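PDB 5V77: uncharacterized protein, which is of unknown function, a small all-beta protein of Neisseria gonorrhoeae that belongs to the NGO_1070-like family. Local coordinates for residues L82-Q86 / F87-I91. Residues are numbered along the deposited sequence; the frame is centred on the assembly and turned at random.
Sequences LYKYQ and FYSEI
Tyr-85 and Tyr-88 stack their rings at the end of a tight beta hairpin, with Gln-86 and Phe-87 between them at the corners of a type I beta turn. The stack is offset, with planes 23° apart: CD2 of Tyr-85 sits over one face of the Tyr-88 ring near its rim, 3.5 Å from CZ. Tyr-88 gets there by setting CG between its backbone N and carbonyl carbon (chi1 74°), which brings the ring back over Tyr-85. At the turn itself, the Gln-86 chain runs alongside Phe-87, its CG over the ring centre (3.8 Å from the centroid) and its amide stacked on the ring at 21°.

Two backbone bonds join the strands and a third closes the turn. Tyr-83 and Glu-90 form a hydrogen-bonded pair, Tyr-83 N to Glu-90 O at 2.8 Å and Glu-90 N to Tyr-83 O at 2.9 Å, and Tyr-85 N reaches Tyr-88 O at 2.8 Å. The reverse bond is missing: Tyr-88 N is buried without a partner.

On the face bearing Ser-89, CD1 of Leu-82 meets CG2 of Ile-91 at 3.7 Å, packing that Phe-108 and Ile-106 of strand 105-109 extend. Strand 9-13 flanks strand 75-84, and just before it His-8, a purification-tag residue, lays its ring nearly parallel to that of Tyr-85, while strand 98-103 pairs with strand 89-94.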
ATOM      1  N   LEU A  82       3.061  -5.689  17.054  1.00 29.53           N
ATOM      2  CA  LEU A  82       3.048  -4.236  17.189  1.00 29.01           C
ATOM      3  C   LEU A  82       4.263  -3.811  18.002  1.00 32.21           C
ATOM      4  O   LEU A  82       4.467  -4.303  19.121  1.00 38.46           O
ATOM      5  CB  LEU A  82       1.755  -3.751  17.850  1.00 33.95           C
ATOM      6  CG  LEU A  82       1.657  -2.258  18.204  1.00 40.53           C
ATOM      7  CD1 LEU A  82       1.735  -1.376  16.972  1.00 36.47           C
ATOM      8  CD2 LEU A  82       0.382  -1.965  18.975  1.00 42.30           C
ATOM      9  N   TYR A  83       5.076  -2.928  17.428  1.00 32.64           N
ATOM     10  CA  TYR A  83       6.277  -2.401  18.065  1.00 35.80           C
ATOM     11  C   TYR A  83       6.097  -0.909  18.302  1.00 40.75           C
ATOM     12  O   TYR A  83       5.682  -0.184  17.394  1.00 36.42           O
ATOM     13  CB  TYR A  83       7.518  -2.623  17.194  1.00 40.42           C
ATOM     14  CG  TYR A  83       7.809  -4.066  16.867  1.00 45.62           C
ATOM     15  CD1 TYR A  83       8.777  -4.778  17.567  1.00 50.09           C
ATOM     16  CD2 TYR A  83       7.119  -4.720  15.856  1.00 46.01           C
ATOM     17  CE1 TYR A  83       9.047  -6.105  17.265  1.00 55.75           C
ATOM     18  CE2 TYR A  83       7.379  -6.045  15.550  1.00 49.25           C
ATOM     19  CZ  TYR A  83       8.340  -6.729  16.255  1.00 53.61           C
ATOM     20  OH  TYR A  83       8.590  -8.042  15.940  1.00 59.86           O
ATOM     21  N   LYS A  84       6.428  -0.440  19.502  1.00 35.43           N
ATOM     22  CA  LYS A  84       6.306   0.982  19.809  1.00 39.37           C
ATOM     23  C   LYS A  84       7.683   1.543  20.114  1.00 44.18           C
ATOM     24  O   LYS A  84       8.340   1.099  21.059  1.00 45.75           O
ATOM     25  CB  LYS A  84       5.352   1.224  20.980  1.00 47.29           C
ATOM     26  CG  LYS A  84       4.996   2.692  21.165  1.00 50.98           C
ATOM     27  CD  LYS A  84       3.948   2.882  22.252  1.00 63.07           C
ATOM     28  CE  LYS A  84       3.387   4.297  22.230  1.00 59.27           C
ATOM     29  NZ  LYS A  84       4.452   5.319  22.404  1.00 58.44           N
ATOM     30  N   TYR A  85       8.116   2.514  19.314  1.00 39.72           N
ATOM     31  CA  TYR A  85       9.375   3.216  19.515  1.00 45.56           C
ATOM     32  C   TYR A  85       9.101   4.599  20.099  1.00 41.70           C
ATOM     33  O   TYR A  85       7.956   4.971  20.361  1.00 38.79           O
ATOM     34  CB  TYR A  85      10.146   3.309  18.200  1.00 44.36           C
ATOM     35  CG  TYR A  85      10.391   1.960  17.573  1.00 49.17           C
ATOM     36  CD1 TYR A  85      11.478   1.180  17.959  1.00 56.77           C
ATOM     37  CD2 TYR A  85       9.538   1.458  16.608  1.00 41.77           C
ATOM     38  CE1 TYR A  85      11.703  -0.056  17.394  1.00 56.75           C
ATOM     39  CE2 TYR A  85       9.754   0.221  16.038  1.00 45.97           C
ATOM     40  CZ  TYR A  85      10.836  -0.531  16.435  1.00 57.55           C
ATOM     41  OH  TYR A  85      11.052  -1.762  15.864  1.00 67.90           O
ATOM     42  N   GLN A  86      10.170   5.372  20.312  1.00 44.86           N
ATOM     43  CA  GLN A  86      10.007   6.651  20.994  1.00 45.39           C
ATOM     44  C   GLN A  86       9.095   7.589  20.217  1.00 41.46           C
ATOM     45  O   GLN A  86       8.261   8.281  20.810  1.00 44.09           O
ATOM     46  CB  GLN A  86      11.361   7.320  21.232  1.00 54.24           C
ATOM     47  CG  GLN A  86      11.210   8.672  21.915  1.00 50.95           C
ATOM     48  CD  GLN A  86      12.528   9.273  22.355  1.00 61.92           C
ATOM     49  OE1 GLN A  86      13.576   9.014  21.758  1.00 58.34           O
ATOM     50  NE2 GLN A  86      12.482  10.080  23.408  1.00 59.13           N
ATOM     51  N   PHE A  87       9.222   7.617  18.890  1.00 41.99           N
ATOM     52  CA  PHE A  87       8.491   8.583  18.084  1.00 36.20           C
ATOM     53  C   PHE A  87       7.549   7.978  17.059  1.00 33.58           C
ATOM     54  O   PHE A  87       6.882   8.737  16.352  1.00 32.81           O
ATOM     55  CB  PHE A  87       9.460   9.511  17.348  1.00 37.33           C
ATOM     56  CG  PHE A  87      10.264  10.389  18.258  1.00 40.74           C
ATOM     57  CD1 PHE A  87       9.656  11.400  18.978  1.00 45.44           C
ATOM     58  CD2 PHE A  87      11.629  10.222  18.368  1.00 44.38           C
ATOM     59  CE1 PHE A  87      10.399  12.223  19.819  1.00 48.17           C
ATOM     60  CE2 PHE A  87      12.378  11.041  19.202  1.00 48.32           C
ATOM     61  CZ  PHE A  87      11.759  12.039  19.928  1.00 48.22           C
ATOM     62  N   TYR A  88       7.473   6.654  16.943  1.00 32.06           N
ATOM     63  CA  TYR A  88       6.607   6.036  15.949  1.00 29.31           C
ATOM     64  C   TYR A  88       6.362   4.589  16.353  1.00 30.36           C
ATOM     65  O   TYR A  88       6.953   4.084  17.313  1.00 33.16           O
ATOM     66  CB  TYR A  88       7.224   6.133  14.546  1.00 31.23           C
ATOM     67  CG  TYR A  88       8.380   5.180  14.328  1.00 34.44           C
ATOM     68  CD1 TYR A  88       9.657   5.490  14.766  1.00 41.71           C
ATOM     69  CD2 TYR A  88       8.186   3.972  13.666  1.00 35.94           C
ATOM     70  CE1 TYR A  88      10.716   4.617  14.565  1.00 48.11           C
ATOM     71  CE2 TYR A  88       9.233   3.087  13.466  1.00 38.40           C
ATOM     72  CZ  TYR A  88      10.495   3.417  13.914  1.00 46.82           C
ATOM     73  OH  TYR A  88      11.536   2.543  13.708  1.00 50.33           O
ATOM     74  N   SER A  89       5.489   3.921  15.601  1.00 31.55           N
ATOM     75  CA  SER A  89       5.182   2.518  15.839  1.00 31.49           C
ATOM     76  C   SER A  89       5.195   1.762  14.514  1.00 28.35           C
ATOM     77  O   SER A  89       5.140   2.356  13.437  1.00 28.14           O
ATOM     78  CB  SER A  89       3.827   2.351  16.553  1.00 26.31           C
ATOM     79  OG  SER A  89       3.864   2.935  17.853  1.00 31.41           O
ATOM     80  N   GLU A  90       5.256   0.433  14.609  1.00 28.95           N
ATOM     81  CA  GLU A  90       5.318  -0.422  13.433  1.00 24.36           C
ATOM     82  C   GLU A  90       4.477  -1.666  13.674  1.00 25.74           C
ATOM     83  O   GLU A  90       4.537  -2.252  14.757  1.00 30.58           O
ATOM     84  CB  GLU A  90       6.772  -0.821  13.124  1.00 29.79           C
ATOM     85  CG  GLU A  90       6.942  -1.623  11.835  1.00 30.96           C
ATOM     86  CD  GLU A  90       8.378  -2.047  11.608  1.00 41.48           C
ATOM     87  OE1 GLU A  90       9.223  -1.710  12.450  1.00 47.55           O
ATOM     88  OE2 GLU A  90       8.665  -2.710  10.587  1.00 45.21           O
ATOM     89  N   ILE A  91       3.695  -2.072  12.669  1.00 26.87           N
ATOM     90  CA  ILE A  91       3.047  -3.379  12.697  1.00 27.32           C
ATOM     91  C   ILE A  91       3.729  -4.265  11.667  1.00 26.25           C
ATOM     92  O   ILE A  91       4.143  -3.794  10.600  1.00 27.00           O
ATOM     93  CB  ILE A  91       1.528  -3.323  12.445  1.00 28.72           C
ATOM     94  CG1 ILE A  91       1.187  -2.509  11.195  1.00 26.06           C
ATOM     95  CG2 ILE A  91       0.793  -2.791  13.672  1.00 27.22           C
ATOM     96  CD1 ILE A  91      -0.255  -2.709  10.766  1.00 32.35           C
TER